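Local coordinates for protein EDTA monooxygenase (PDB 5DQP) that probably oxidises the chelator EDTA as a flavin-dependent monooxygenase, using reduced FMN and molecular oxygen, at residues Q294-L299 / S347-A352; L316-F321 / V340-K345. One frame throughout, in Å; residues are numbered along the deposited sequence.

Contact 1. Residues Q294-L299 / S347-A352; sequences QRIEAL and SLRQLA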
ATOM      1  N   GLN A 294     -25.796 -29.734  19.683  1.00 66.48           N
ATOM      2  CA  GLN A 294     -25.134 -28.884  20.668  1.00 63.76           C
ATOM      3  C   GLN A 294     -25.416 -27.411  20.392  1.00 57.24           C
ATOM      4  O   GLN A 294     -25.785 -26.656  21.300  1.00 49.93           O
ATOM      5  CB  GLN A 294     -23.624 -29.153  20.665  1.00 67.01           C
ATOM      6  CG  GLN A 294     -22.818 -28.267  21.623  1.00 71.51           C
ATOM      7  CD  GLN A 294     -21.406 -27.959  21.122  1.00 79.75           C
ATOM      8  OE1 GLN A 294     -20.565 -28.853  20.991  1.00 81.95           O
ATOM      9  NE2 GLN A 294     -21.140 -26.683  20.849  1.00 73.86           N
ATOM     10  N   ARG A 295     -25.247 -27.005  19.156  1.00 52.56           N
ATOM     11  CA  ARG A 295     -25.402 -25.610  18.865  1.00 52.93           C
ATOM     12  C   ARG A 295     -26.832 -25.135  19.104  1.00 47.99           C
ATOM     13  O   ARG A 295     -27.050 -24.029  19.541  1.00 42.18           O
ATOM     14  CB  ARG A 295     -24.905 -25.266  17.465  1.00 54.21           C
ATOM     15  CG  ARG A 295     -23.676 -26.019  16.982  1.00 58.46           C
ATOM     16  CD  ARG A 295     -22.461 -25.744  17.810  1.00 68.57           C
ATOM     17  NE  ARG A 295     -21.894 -24.470  17.411  1.00 79.99           N
ATOM     18  CZ  ARG A 295     -21.098 -23.705  18.148  1.00 77.09           C
ATOM     19  NH1 ARG A 295     -20.749 -24.076  19.363  1.00 73.28           N
ATOM     20  NH2 ARG A 295     -20.656 -22.558  17.658  1.00 80.79           N
ATOM     21  N   ILE A 296     -27.803 -25.966  18.774  1.00 47.36           N
ATOM     22  CA  ILE A 296     -29.200 -25.562  18.886  1.00 43.51           C
ATOM     23  C   ILE A 296     -29.633 -25.528  20.350  1.00 38.32           C
ATOM     24  O   ILE A 296     -30.361 -24.621  20.768  1.00 35.78           O
ATOM     25  CB  ILE A 296     -30.097 -26.475  18.028  1.00 46.76           C
ATOM     26  CG1 ILE A 296     -29.796 -26.263  16.543  1.00 55.37           C
ATOM     27  CG2 ILE A 296     -31.552 -26.181  18.288  1.00 44.30           C
ATOM     28  CD1 ILE A 296     -30.477 -27.265  15.617  1.00 57.83           C
ATOM     29  N   GLU A 297     -29.168 -26.483  21.168  1.00 40.16           N
ATOM     30  CA  GLU A 297     -29.434 -26.370  22.601  1.00 40.79           C
ATOM     31  C   GLU A 297     -28.725 -25.147  23.186  1.00 36.25           C
ATOM     32  O   GLU A 297     -29.309 -24.404  23.981  1.00 34.38           O
ATOM     33  CB  GLU A 297     -29.039 -27.663  23.335  1.00 43.09           C
ATOM     34  CG  GLU A 297     -27.547 -28.033  23.280  1.00 76.52           C
ATOM     35  CD  GLU A 297     -26.727 -27.466  24.444  1.00 69.18           C
ATOM     36  OE1 GLU A 297     -27.337 -26.925  25.396  1.00 68.47           O
ATOM     37  OE2 GLU A 297     -25.473 -27.565  24.402  1.00 54.50           O
ATOM     38  N   ALA A 298     -27.483 -24.894  22.777  1.00 34.52           N
ATOM     39  CA  ALA A 298     -26.816 -23.676  23.223  1.00 37.31           C
ATOM     40  C   ALA A 298     -27.665 -22.436  22.939  1.00 32.94           C
ATOM     41  O   ALA A 298     -27.801 -21.553  23.791  1.00 25.23           O
ATOM     42  CB  ALA A 298     -25.446 -23.556  22.559  1.00 33.88           C
ATOM     43  N   LEU A 299     -28.250 -22.349  21.745  1.00 35.90           N
ATOM     44  CA  LEU A 299     -29.015 -21.155  21.399  1.00 29.70           C
ATOM     45  C   LEU A 299     -30.298 -21.046  22.222  1.00 27.41           C
ATOM     46  O   LEU A 299     -30.678 -19.947  22.654  1.00 23.03           O
ATOM     47  CB  LEU A 299     -29.335 -21.166  19.907  1.00 29.29           C
ATOM     48  CG  LEU A 299     -30.001 -19.926  19.325  1.00 29.53           C
ATOM     49  CD1 LEU A 299     -29.164 -18.668  19.596  1.00 32.82           C
ATOM     50  CD2 LEU A 299     -30.205 -20.138  17.830  1.00 28.64           C
ATOM     51  N   SER A 347     -38.387 -21.084  12.844  1.00 20.45           N
ATOM     52  CA  SER A 347     -38.159 -22.031  13.913  1.00 20.77           C
ATOM     53  C   SER A 347     -36.781 -21.784  14.521  1.00 22.68           C
ATOM     54  O   SER A 347     -35.957 -21.031  13.989  1.00 23.09           O
ATOM     55  CB  SER A 347     -38.242 -23.461  13.387  1.00 21.35           C
ATOM     56  OG  SER A 347     -37.161 -23.700  12.511  1.00 19.43           O
ATOM     57  N   LEU A 348     -36.521 -22.439  15.647  1.00 19.65           N
ATOM     58  CA  LEU A 348     -35.211 -22.302  16.272  1.00 22.34           C
ATOM     59  C   LEU A 348     -34.106 -22.846  15.376  1.00 24.13           C
ATOM     60  O   LEU A 348     -33.032 -22.247  15.268  1.00 19.26           O
ATOM     61  CB  LEU A 348     -35.214 -23.011  17.622  1.00 20.44           C
ATOM     62  CG  LEU A 348     -33.912 -22.907  18.407  1.00 25.92           C
ATOM     63  CD1 LEU A 348     -33.503 -21.432  18.650  1.00 29.86           C
ATOM     64  CD2 LEU A 348     -34.071 -23.662  19.724  1.00 24.91           C
ATOM     65  N   ARG A 349     -34.349 -23.993  14.741  1.00 21.76           N
ATOM     66  CA  ARG A 349     -33.360 -24.594  13.852  1.00 23.52           C
ATOM     67  C   ARG A 349     -33.024 -23.660  12.702  1.00 27.25           C
ATOM     68  O   ARG A 349     -31.867 -23.576  12.279  1.00 23.80           O
ATOM     69  CB  ARG A 349     -33.889 -25.927  13.303  1.00 27.18           C
ATOM     70  CG  ARG A 349     -32.825 -26.763  12.603  1.00 38.42           C
ATOM     71  CD  ARG A 349     -33.417 -27.772  11.611  1.00 39.63           C
ATOM     72  NE  ARG A 349     -34.213 -28.822  12.257  1.00 32.74           N
ATOM     73  CZ  ARG A 349     -33.709 -29.772  13.040  1.00 48.55           C
ATOM     74  NH1 ARG A 349     -32.405 -29.805  13.295  1.00 50.82           N
ATOM     75  NH2 ARG A 349     -34.508 -30.685  13.582  1.00 45.38           N
ATOM     76  N   GLN A 350     -34.033 -22.977  12.161  1.00 25.08           N
ATOM     77  CA  GLN A 350     -33.777 -22.034  11.085  1.00 26.79           C
ATOM     78  C   GLN A 350     -33.011 -20.832  11.607  1.00 21.73           C
ATOM     79  O   GLN A 350     -32.069 -20.364  10.968  1.00 26.19           O
ATOM     80  CB  GLN A 350     -35.097 -21.597  10.433  1.00 23.07           C
ATOM     81  CG  GLN A 350     -35.805 -22.699   9.658  1.00 26.87           C
ATOM     82  CD  GLN A 350     -37.183 -22.283   9.206  1.00 31.64           C
ATOM     83  OE1 GLN A 350     -37.894 -21.570   9.917  1.00 30.21           O
ATOM     84  NE2 GLN A 350     -37.575 -22.731   8.023  1.00 33.68           N
ATOM     85  N   LEU A 351     -33.413 -20.316  12.763  1.00 23.24           N
ATOM     86  CA  LEU A 351     -32.748 -19.150  13.322  1.00 25.91           C
ATOM     87  C   LEU A 351     -31.261 -19.413  13.579  1.00 23.59           C
ATOM     88  O   LEU A 351     -30.428 -18.541  13.327  1.00 27.76           O
ATOM     89  CB  LEU A 351     -33.470 -18.727  14.605  1.00 23.83           C
ATOM     90  CG  LEU A 351     -32.877 -17.548  15.376  1.00 29.23           C
ATOM     91  CD1 LEU A 351     -32.983 -16.253  14.559  1.00 24.41           C
ATOM     92  CD2 LEU A 351     -33.593 -17.419  16.726  1.00 24.62           C
ATOM     93  N   ALA A 352     -30.909 -20.609  14.065  1.00 21.42           N
ATOM     94  CA  ALA A 352     -29.508 -20.940  14.341  1.00 24.66           C
ATOM     95  C   ALA A 352     -28.616 -20.738  13.124  1.00 29.27           C
ATOM     96  O   ALA A 352     -27.451 -20.335  13.251  1.00 28.04           O
ATOM     97  CB  ALA A 352     -29.384 -22.390  14.808  1.00 20.53           C
TER

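Contact 2. Residues L316-F321 / V340-K345; sequences LQEKDF and VALDEK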
ATOM      1  N   LEU A 316     -41.470 -20.020  16.075  1.00 25.33           N
ATOM      2  CA  LEU A 316     -41.326 -19.375  17.373  1.00 27.10           C
ATOM      3  C   LEU A 316     -42.309 -18.222  17.531  1.00 28.27           C
ATOM      4  O   LEU A 316     -42.631 -17.506  16.576  1.00 24.52           O
ATOM      5  CB  LEU A 316     -39.904 -18.858  17.532  1.00 22.97           C
ATOM      6  CG  LEU A 316     -38.850 -19.942  17.660  1.00 24.80           C
ATOM      7  CD1 LEU A 316     -37.451 -19.379  17.335  1.00 24.48           C
ATOM      8  CD2 LEU A 316     -38.889 -20.491  19.070  1.00 28.39           C
ATOM      9  N   GLN A 317     -42.768 -18.040  18.762  1.00 23.48           N
ATOM     10  CA  GLN A 317     -43.663 -16.958  19.128  1.00 32.57           C
ATOM     11  C   GLN A 317     -43.007 -16.109  20.200  1.00 30.60           C
ATOM     12  O   GLN A 317     -42.124 -16.566  20.936  1.00 30.46           O
ATOM     13  CB  GLN A 317     -45.015 -17.474  19.649  1.00 34.77           C
ATOM     14  CG  GLN A 317     -45.809 -18.297  18.636  1.00 38.12           C
ATOM     15  CD  GLN A 317     -47.261 -18.396  19.030  1.00 60.90           C
ATOM     16  OE1 GLN A 317     -47.642 -19.287  19.785  1.00 50.29           O
ATOM     17  NE2 GLN A 317     -48.082 -17.465  18.538  1.00 66.75           N
ATOM     18  N   GLU A 318     -43.481 -14.869  20.290  1.00 28.21           N
ATOM     19  CA  GLU A 318     -42.985 -13.932  21.292  1.00 37.33           C
ATOM     20  C   GLU A 318     -42.954 -14.564  22.680  1.00 36.49           C
ATOM     21  O   GLU A 318     -41.951 -14.472  23.398  1.00 38.19           O
ATOM     22  CB  GLU A 318     -43.856 -12.672  21.293  1.00 43.73           C
ATOM     23  CG  GLU A 318     -43.897 -11.969  22.639  1.00 56.41           C
ATOM     24  CD  GLU A 318     -42.534 -11.433  23.065  1.00 75.76           C
ATOM     25  OE1 GLU A 318     -41.828 -10.844  22.203  1.00 58.53           O
ATOM     26  OE2 GLU A 318     -42.171 -11.604  24.258  1.00 69.89           O
ATOM     27  N   LYS A 319     -44.046 -15.222  23.068  1.00 34.09           N
ATOM     28  CA  LYS A 319     -44.138 -15.837  24.391  1.00 40.09           C
ATOM     29  C   LYS A 319     -43.120 -16.954  24.605  1.00 37.09           C
ATOM     30  O   LYS A 319     -42.936 -17.391  25.740  1.00 38.63           O
ATOM     31  CB  LYS A 319     -45.551 -16.399  24.616  1.00 42.00           C
ATOM     32  CG  LYS A 319     -46.670 -15.376  24.413  1.00 58.21           C
ATOM     33  CD  LYS A 319     -48.053 -16.024  24.501  1.00 81.95           C
ATOM     34  CE  LYS A 319     -49.170 -14.991  24.343  1.00 62.34           C
ATOM     35  NZ  LYS A 319     -50.516 -15.563  24.662  1.00 77.98           N
ATOM     36  N   ASP A 320     -42.493 -17.469  23.548  1.00 35.25           N
ATOM     37  CA  ASP A 320     -41.558 -18.571  23.732  1.00 32.91           C
ATOM     38  C   ASP A 320     -40.221 -18.113  24.292  1.00 32.14           C
ATOM     39  O   ASP A 320     -39.500 -18.925  24.873  1.00 31.37           O
ATOM     40  CB  ASP A 320     -41.286 -19.296  22.413  1.00 36.89           C
ATOM     41  CG  ASP A 320     -42.527 -19.932  21.807  1.00 36.08           C
ATOM     42  OD1 ASP A 320     -43.411 -20.405  22.551  1.00 34.92           O
ATOM     43  OD2 ASP A 320     -42.593 -19.972  20.560  1.00 32.49           O
ATOM     44  N   PHE A 321     -39.871 -16.841  24.120  1.00 30.12           N
ATOM     45  CA  PHE A 321     -38.555 -16.337  24.500  1.00 33.69           C
ATOM     46  C   PHE A 321     -38.550 -15.846  25.939  1.00 34.08           C
ATOM     47  O   PHE A 321     -39.489 -15.180  26.380  1.00 34.27           O
ATOM     48  CB  PHE A 321     -38.140 -15.190  23.588  1.00 27.88           C
ATOM     49  CG  PHE A 321     -38.041 -15.567  22.139  1.00 35.71           C
ATOM     50  CD1 PHE A 321     -36.903 -16.184  21.651  1.00 28.73           C
ATOM     51  CD2 PHE A 321     -39.081 -15.290  21.264  1.00 29.47           C
ATOM     52  CE1 PHE A 321     -36.802 -16.533  20.316  1.00 30.66           C
ATOM     53  CE2 PHE A 321     -38.983 -15.634  19.920  1.00 31.62           C
ATOM     54  CZ  PHE A 321     -37.832 -16.249  19.450  1.00 27.85           C
ATOM     55  N   VAL A 340     -35.395 -11.063  14.375  1.00 20.87           N
ATOM     56  CA  VAL A 340     -35.235 -11.882  13.172  1.00 23.19           C
ATOM     57  C   VAL A 340     -36.220 -13.041  13.178  1.00 25.17           C
ATOM     58  O   VAL A 340     -36.909 -13.297  12.185  1.00 19.26           O
ATOM     59  CB  VAL A 340     -33.792 -12.390  13.043  1.00 18.36           C
ATOM     60  CG1 VAL A 340     -33.706 -13.391  11.889  1.00 19.27           C
ATOM     61  CG2 VAL A 340     -32.848 -11.232  12.777  1.00 22.96           C
ATOM     62  N   ALA A 341     -36.297 -13.769  14.296  1.00 20.48           N
ATOM     63  CA  ALA A 341     -37.149 -14.953  14.316  1.00 19.96           C
ATOM     64  C   ALA A 341     -38.612 -14.585  14.098  1.00 23.25           C
ATOM     65  O   ALA A 341     -39.336 -15.287  13.383  1.00 21.62           O
ATOM     66  CB  ALA A 341     -36.979 -15.712  15.634  1.00 19.36           C
ATOM     67  N   LEU A 342     -39.069 -13.489  14.709  1.00 21.28           N
ATOM     68  CA  LEU A 342     -40.469 -13.109  14.559  1.00 26.60           C
ATOM     69  C   LEU A 342     -40.740 -12.514  13.186  1.00 25.86           C
ATOM     70  O   LEU A 342     -41.739 -12.869  12.546  1.00 24.26           O
ATOM     71  CB  LEU A 342     -40.874 -12.126  15.653  1.00 25.21           C
ATOM     72  CG  LEU A 342     -40.840 -12.736  17.052  1.00 29.60           C
ATOM     73  CD1 LEU A 342     -41.164 -11.663  18.054  1.00 35.09           C
ATOM     74  CD2 LEU A 342     -41.804 -13.939  17.187  1.00 24.22           C
ATOM     75  N   ASP A 343     -39.864 -11.613  12.709  1.00 22.27           N
ATOM     76  CA  ASP A 343     -40.102 -10.978  11.415  1.00 24.92           C
ATOM     77  C   ASP A 343     -40.151 -11.998  10.286  1.00 27.07           C
ATOM     78  O   ASP A 343     -40.934 -11.836   9.344  1.00 24.34           O
ATOM     79  CB  ASP A 343     -39.034  -9.937  11.070  1.00 23.44           C
ATOM     80  CG  ASP A 343     -39.325  -9.247   9.701  1.00 29.26           C
ATOM     81  OD1 ASP A 343     -40.452  -8.718   9.536  1.00 25.98           O
ATOM     82  OD2 ASP A 343     -38.467  -9.248   8.779  1.00 30.35           O
ATOM     83  N   GLU A 344     -39.280 -13.013  10.331  1.00 23.78           N
ATOM     84  CA  GLU A 344     -39.155 -13.993   9.258  1.00 26.74           C
ATOM     85  C   GLU A 344     -39.904 -15.296   9.562  1.00 26.70           C
ATOM     86  O   GLU A 344     -39.914 -16.208   8.723  1.00 26.59           O
ATOM     87  CB  GLU A 344     -37.661 -14.251   8.964  1.00 20.30           C
ATOM     88  CG  GLU A 344     -36.970 -13.007   8.386  1.00 24.91           C
ATOM     89  CD  GLU A 344     -35.434 -13.107   8.170  1.00 29.88           C
ATOM     90  OE1 GLU A 344     -34.780 -12.027   8.154  1.00 25.88           O
ATOM     91  OE2 GLU A 344     -34.873 -14.219   7.988  1.00 24.16           O
ATOM     92  N   LYS A 345     -40.628 -15.350  10.667  1.00 23.07           N
ATOM     93  CA  LYS A 345     -41.416 -16.511  11.053  1.00 25.58           C
ATOM     94  C   LYS A 345     -40.614 -17.806  11.139  1.00 20.38           C
ATOM     95  O   LYS A 345     -40.954 -18.751  10.528  1.00 20.54           O
ATOM     96  CB  LYS A 345     -42.659 -16.639  10.156  1.00 25.76           C
ATOM     97  CG  LYS A 345     -43.276 -15.285   9.805  1.00 28.54           C
ATOM     98  CD  LYS A 345     -44.652 -15.309   9.193  1.00 30.76           C
ATOM     99  CE  LYS A 345     -45.446 -14.066   9.488  1.00 28.83           C
ATOM    100  NZ  LYS A 345     -44.999 -12.908   8.722  1.00 31.52           N
TER
HETATM  101  O   HOH W   1     -41.818 -16.487  14.305  1.00 28.96           O

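Contact 1. Residues Q294-L299 / S347-A352
Leu299 and Leu348 form the tight part of this helix-helix contact. Methyl CD2 of Leu299 lies 3.6 Å from Leu348 CD1 and is equally close, at 3.6 Å, to Ala352 CA, so it rests against the backbone of the second helix one turn further along. Ala352 adds its CB to the same methyl. CG of Leu348 stands anti to the backbone N (chi1 -178°), toward helix 292-303; its CD1 meets Leu299, and CD2 lies 3.8 Å from Ile296 CG2. The Leu348 side chain runs antiparallel to those of Leu299 and Ile296, overlapping them flank against flank. Met337 of helix 331-344 also touches Leu299, and Ile305 and Leu307 touch Leu348.

Toward solvent the contact thins out. Ile296 reaches Arg349 with its CD1 methyl, 3.9 Å from the aliphatic CG of that arginine, and the guanidinium sits obliquely to the same methyl. No hydrogen bond crosses between the two segments; Arg349 NE is engaged by a salt bridge to Asp313 OD1. The N-terminus of helix 348-354 is tied off on its own account by a capping box, in which Gln350 N donates to Ser347 OG at 3.2 Å and Ser347 N donates to Gln350 OE1 at 3.0 Å, the latter nearly straight at 168°.

The short helical segments cross almost perpendicularly, at 101°, with their axes 9.9 Å apart at closest approach. Both belong to the helical excursion that runs between strands 262-271 and 358-360 of the parallel barrel sheet. Helices placed there, at the periphery and away from the predicted FMN site, are consistent with the TIM-barrel fold of the luciferase-like family.

Contact 2. Residues L316-F321 / V340-K345
A water grips both segments where Leu316 meets Ala341, donating to Leu316 O at 2.6 Å and to Ala341 O at 2.9 Å and so joining a loop carbonyl to a carbonyl of helix 331-344. The closest side-chain contacts beside this bridge are made by carbon atoms. Ala341 CB faces the loop and is met from two directions, by Leu316 CD1 and by Phe321 CZ, the latter 3.9 Å away. Leu342 reaches the loop with CD2. This methyl lies against the loop backbone, 3.6 Å from Glu318 N and 3.7 Å from Leu316 O, and also sits near the plane of the Phe321 ring, at the CE2 edge.

The loop keeps its own shape through a short turn. Gln317 N donates to Asp320 OD2 at 2.6 Å, from above the carboxylate plane, while Asp320 N returns to Gln317 O at 2.8 Å. The helix finishes nearby in a Schellman motif.

Leu316 also has a backbone hydrogen bond with Leu346, just beyond the helix. Between the two segments themselves no direct hydrogen bond forms; the grip comes from van der Waals contact and from one water, which supplies both hydrogens to a pair of acceptors that could not bond each other.

Overall arrangement
Contact 1 is the more buried of the two: two helices meet through aliphatic side chains. Contact 2, nearer the surface, sets a loop against the last turn of a helix and adds a bridging water to its apolar patch. Both belong to one helical excursion, and their centres lie about 13 Å apart. They share a seam, since Leu316 CD1 packs 3.6 Å from Leu348 N, and Leu351 CD2 lies 3.9 Å from Ala341 CB. Helix 348-354 carries half of contact 1 and helix 331-344 half of contact 2, and these two helices, consecutive in the chain, also pack on each other. Ile305 touches both Leu348 of contact 1 and Phe321 of contact 2.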